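Local coordinates for protein soluble lytic murein transglycosylase (Escherichia coli, PDB 1QSA) that cleaves the glycosidic bonds between N-acetylmuramic acid and N-acetylglucosamine in peptidoglycan, leaving a 1,6-anhydro bond on the muramic acid residue, at residues F222-R234 against I257-Q271. Residues are numbered along the deposited sequence; the frame is centred on the assembly and turned at random. Where two conformers were deposited one is given.
Sequences FASVARQDAENAR and IVAWRLMGNDVTDEQ
Ala223 and Ala226 of helix 212-228 face Ile257 and Val258, and past the turn Ala230 CA comes within 5.8 Å of Arg261 CA, in the loop that follows helix 248-260. Asp229 breaks the first helix and N-caps helix 230-243, its OD1 accepting from Asn232 N. Val258 is a knob among Phe222, Ala230, Ala233 and Arg234: its CG2 lies 3.5 Å from Phe222 CZ, and its CG1, anti to the backbone N (chi1 172°), reaches Arg234 CB. Ile257 CG2 meets the same ring obliquely and packs on Ala223 and Ala226. Ala230 CB meets Arg261 CB and Leu262 CD2. Arg261, bent at chi2 and chi3, curls along the backbone of Ala226 until Arg227 CG lies over one face of its guanidinium, 3.7 Å from Arg261 NH2.

Glu231 OE1 accepts from Gln271 NE2 (2.9 Å, 158°) and from Arg234 NE, the two arriving from opposite faces of the carboxylate. Arg234 NE and NH2 together grip that carboxylate side-on, NH2 reaching Glu231 OE2 at 2.9 Å. Arg234 NH2 to Glu270 OE1 is a long salt bridge of charges only; one water accepts from Arg234 NH1 and donates to Glu270 OE2. A capping box with Thr268 steadies Gln271, whose OE1 takes Thr268 N at 3.1 Å.

In this part of the alpha-superhelix, Ile237 of helix 230-243 touches Phe222 and Val258, while Trp274 of helix 269-280 packs on Val258 and Leu262 and makes a cation-pi contact with Arg234.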
# COMPACT_ATOMS: atom_id res chain seq x y z
N PHE A 222 -23.57 9.03 9.81
CA PHE A 222 -24.00 8.03 10.78
C PHE A 222 -22.83 7.10 11.13
O PHE A 222 -22.63 6.75 12.30
CB PHE A 222 -25.18 7.23 10.22
CG PHE A 222 -25.67 6.13 11.14
CD1 PHE A 222 -26.54 6.41 12.19
CD2 PHE A 222 -25.27 4.81 10.93
CE1 PHE A 222 -27.01 5.38 13.02
CE2 PHE A 222 -25.73 3.78 11.75
CZ PHE A 222 -26.60 4.06 12.79
N ALA A 223 -22.06 6.71 10.12
CA ALA A 223 -20.89 5.86 10.33
C ALA A 223 -19.87 6.59 11.23
O ALA A 223 -19.25 5.98 12.10
CB ALA A 223 -20.26 5.49 9.00
N SER A 224 -19.71 7.90 11.05
CA SER A 224 -18.78 8.68 11.88
C SER A 224 -19.27 8.71 13.34
O SER A 224 -18.46 8.61 14.28
CB SER A 224 -18.62 10.11 11.34
OG SER A 224 -18.12 10.09 10.02
N VAL A 225 -20.58 8.84 13.51
CA VAL A 225 -21.19 8.85 14.85
C VAL A 225 -20.96 7.50 15.52
O VAL A 225 -20.61 7.45 16.70
CB VAL A 225 -22.71 9.13 14.79
CG1 VAL A 225 -23.35 8.91 16.17
CG2 VAL A 225 -22.97 10.57 14.32
N ALA A 226 -21.15 6.41 14.78
CA ALA A 226 -20.96 5.06 15.33
C ALA A 226 -19.53 4.80 15.75
O ALA A 226 -19.27 4.03 16.68
CB ALA A 226 -21.40 4.00 14.33
N ARG A 227 -18.59 5.42 15.03
CA ARG A 227 -17.17 5.25 15.34
C ARG A 227 -16.85 5.92 16.68
O ARG A 227 -16.00 5.44 17.43
CB ARG A 227 -16.32 5.85 14.22
CG ARG A 227 -14.84 5.57 14.33
CD ARG A 227 -14.11 6.10 13.11
NE ARG A 227 -12.66 5.93 13.21
CZ ARG A 227 -11.82 6.87 13.62
NH1 ARG A 227 -12.27 8.07 13.97
NH2 ARG A 227 -10.52 6.61 13.67
N GLN A 228 -17.54 7.01 16.98
CA GLN A 228 -17.36 7.75 18.23
C GLN A 228 -18.11 7.09 19.40
O GLN A 228 -17.57 6.97 20.50
CB GLN A 228 -17.89 9.19 18.08
CG GLN A 228 -17.16 10.06 17.07
CD GLN A 228 -17.78 11.45 16.93
OE1 GLN A 228 -18.56 11.89 17.79
NE2 GLN A 228 -17.46 12.14 15.84
N ASP A 229 -19.34 6.65 19.14
CA ASP A 229 -20.20 6.06 20.16
C ASP A 229 -21.17 5.08 19.50
O ASP A 229 -22.23 5.47 19.00
CB ASP A 229 -20.97 7.20 20.85
CG ASP A 229 -21.73 6.76 22.09
OD1 ASP A 229 -22.25 5.63 22.14
OD2 ASP A 229 -21.84 7.58 23.02
N ALA A 230 -20.82 3.80 19.55
CA ALA A 230 -21.63 2.75 18.94
C ALA A 230 -23.05 2.66 19.49
O ALA A 230 -23.98 2.36 18.74
CB ALA A 230 -20.92 1.40 19.05
N GLU A 231 -23.22 2.92 20.78
CA GLU A 231 -24.54 2.85 21.41
C GLU A 231 -25.45 3.99 20.96
O GLU A 231 -26.63 3.78 20.67
CB GLU A 231 -24.43 2.81 22.94
CG GLU A 231 -25.77 2.63 23.68
CD GLU A 231 -26.46 1.30 23.41
OE1 GLU A 231 -25.93 0.46 22.65
OE2 GLU A 231 -27.56 1.08 23.96
N ASN A 232 -24.89 5.20 20.88
CA ASN A 232 -25.64 6.37 20.44
C ASN A 232 -26.16 6.08 19.03
O ASN A 232 -27.33 6.33 18.72
CB ASN A 232 -24.73 7.60 20.43
CG ASN A 232 -25.46 8.87 20.04
OD1 ASN A 232 -24.95 9.68 19.28
ND2 ASN A 232 -26.67 9.04 20.56
N ALA A 233 -25.32 5.50 18.19
CA ALA A 233 -25.72 5.17 16.82
C ALA A 233 -26.77 4.05 16.78
O ALA A 233 -27.73 4.12 16.02
CB ALA A 233 -24.48 4.77 16.00
N ARG A 234 -26.58 3.02 17.60
CA ARG A 234 -27.52 1.90 17.62
C ARG A 234 -28.93 2.38 17.97
O ARG A 234 -29.90 2.01 17.31
CB ARG A 234 -27.07 0.84 18.64
CG ARG A 234 -27.87 -0.45 18.61
CD ARG A 234 -27.39 -1.43 19.67
NE ARG A 234 -27.79 -1.01 21.01
CZ ARG A 234 -28.94 -1.37 21.58
NH1 ARG A 234 -29.78 -2.17 20.94
NH2 ARG A 234 -29.24 -0.94 22.80
N ILE A 257 -23.31 -0.95 9.85
CA ILE A 257 -22.40 0.08 10.35
C ILE A 257 -22.21 -0.02 11.86
O ILE A 257 -21.08 0.00 12.36
CB ILE A 257 -22.92 1.48 9.95
CG1 ILE A 257 -22.70 1.70 8.45
CG2 ILE A 257 -22.26 2.58 10.79
CD1 ILE A 257 -23.48 2.86 7.88
N VAL A 258 -23.31 -0.19 12.59
CA VAL A 258 -23.25 -0.30 14.05
C VAL A 258 -22.61 -1.62 14.49
O VAL A 258 -21.76 -1.63 15.39
CB VAL A 258 -24.64 -0.13 14.67
CG1 VAL A 258 -24.61 -0.44 16.17
CG2 VAL A 258 -25.12 1.30 14.46
N ALA A 259 -22.98 -2.71 13.82
CA ALA A 259 -22.45 -4.04 14.15
C ALA A 259 -20.93 -4.08 14.09
O ALA A 259 -20.29 -4.74 14.91
CB ALA A 259 -23.05 -5.09 13.23
N TRP A 260 -20.35 -3.37 13.12
CA TRP A 260 -18.89 -3.29 12.99
C TRP A 260 -18.25 -2.69 14.23
O TRP A 260 -17.09 -2.98 14.53
CB TRP A 260 -18.52 -2.38 11.81
CG TRP A 260 -18.33 -3.09 10.53
CD1 TRP A 260 -19.16 -3.06 9.45
CD2 TRP A 260 -17.23 -3.94 10.18
NE1 TRP A 260 -18.65 -3.85 8.44
CE2 TRP A 260 -17.47 -4.41 8.86
CE3 TRP A 260 -16.08 -4.36 10.84
CZ2 TRP A 260 -16.59 -5.26 8.20
CZ3 TRP A 260 -15.20 -5.22 10.18
CH2 TRP A 260 -15.47 -5.66 8.87
N ARG A 261 -18.98 -1.80 14.89
CA ARG A 261 -18.48 -1.12 16.08
C ARG A 261 -18.80 -1.83 17.39
O ARG A 261 -18.51 -1.30 18.46
CB ARG A 261 -18.99 0.33 16.12
CG ARG A 261 -18.87 1.12 14.82
CD ARG A 261 -17.50 1.02 14.18
NE ARG A 261 -16.42 1.45 15.06
CZ ARG A 261 -15.20 1.78 14.64
NH1 ARG A 261 -14.92 1.77 13.34
NH2 ARG A 261 -14.27 2.15 15.51
N LEU A 262 -19.43 -2.99 17.31
CA LEU A 262 -19.78 -3.76 18.52
C LEU A 262 -18.98 -5.06 18.56
O LEU A 262 -19.46 -6.07 19.06
CB LEU A 262 -21.28 -4.04 18.55
CG LEU A 262 -22.17 -2.80 18.76
CD1 LEU A 262 -23.64 -3.17 18.64
CD2 LEU A 262 -21.87 -2.17 20.11
N MET A 263 -17.78 -5.02 17.99
CA MET A 263 -16.88 -6.17 17.93
C MET A 263 -15.86 -6.20 19.06
O MET A 263 -15.00 -7.08 19.09
CB MET A 263 -16.11 -6.17 16.60
CG MET A 263 -16.97 -6.45 15.39
SD MET A 263 -17.77 -8.06 15.51
CE MET A 263 -18.75 -8.05 14.03
N GLY A 264 -15.93 -5.22 19.95
CA GLY A 264 -15.00 -5.15 21.06
C GLY A 264 -15.31 -6.13 22.18
O GLY A 264 -16.36 -6.77 22.20
N ASN A 265 -14.37 -6.24 23.11
CA ASN A 265 -14.50 -7.13 24.28
C ASN A 265 -15.48 -6.59 25.32
O ASN A 265 -16.09 -7.34 26.08
CB ASN A 265 -13.11 -7.29 24.92
CG ASN A 265 -12.32 -5.97 24.99
OD1 ASN A 265 -12.88 -4.88 24.87
ND2 ASN A 265 -11.00 -6.07 25.17
N ASP A 266 -15.66 -5.27 25.29
CA ASP A 266 -16.50 -4.51 26.21
C ASP A 266 -18.02 -4.59 26.07
O ASP A 266 -18.75 -4.25 27.00
CB ASP A 266 -16.09 -3.04 26.10
CG ASP A 266 -16.13 -2.54 24.66
OD1 ASP A 266 -15.17 -2.82 23.90
OD2 ASP A 266 -17.12 -1.88 24.28
N VAL A 267 -18.49 -5.04 24.91
CA VAL A 267 -19.92 -5.11 24.61
C VAL A 267 -20.84 -5.79 25.64
O VAL A 267 -20.52 -6.85 26.19
CB VAL A 267 -20.10 -5.81 23.22
CG1 VAL A 267 -21.55 -5.90 22.83
CG2 VAL A 267 -19.31 -5.05 22.17
N THR A 268 -21.98 -5.16 25.90
CA THR A 268 -22.96 -5.70 26.85
C THR A 268 -23.70 -6.87 26.21
O THR A 268 -23.59 -7.08 25.00
CB THR A 268 -24.01 -4.64 27.27
OG1 THR A 268 -24.85 -4.32 26.15
CG2 THR A 268 -23.35 -3.37 27.77
N ASP A 269 -24.45 -7.62 27.01
CA ASP A 269 -25.21 -8.75 26.49
C ASP A 269 -26.31 -8.28 25.54
O ASP A 269 -26.59 -8.93 24.54
CB ASP A 269 -25.84 -9.56 27.63
CG ASP A 269 -24.79 -10.18 28.55
OD1 ASP A 269 -23.70 -10.55 28.06
OD2 ASP A 269 -25.08 -10.30 29.76
N GLU A 270 -26.93 -7.15 25.87
CA GLU A 270 -27.98 -6.58 25.04
C GLU A 270 -27.39 -6.18 23.68
O GLU A 270 -27.98 -6.46 22.63
CB GLU A 270 -28.59 -5.35 25.74
CG GLU A 270 -29.60 -4.57 24.90
CD GLU A 270 -30.21 -3.38 25.63
OE1 GLU A 270 -29.47 -2.63 26.31
OE2 GLU A 270 -31.44 -3.18 25.51
N GLN A 271 -26.22 -5.55 23.71
CA GLN A 271 -25.55 -5.12 22.48
C GLN A 271 -25.09 -6.31 21.64
O GLN A 271 -25.24 -6.28 20.41
CB GLN A 271 -24.35 -4.23 22.80
CG GLN A 271 -24.69 -2.85 23.35
CD GLN A 271 -23.45 -2.05 23.71
OE1 GLN A 271 -22.50 -2.58 24.30
NE2 GLN A 271 -23.43 -0.77 23.34
O HOH W 1 -31.68 -3.84 22.29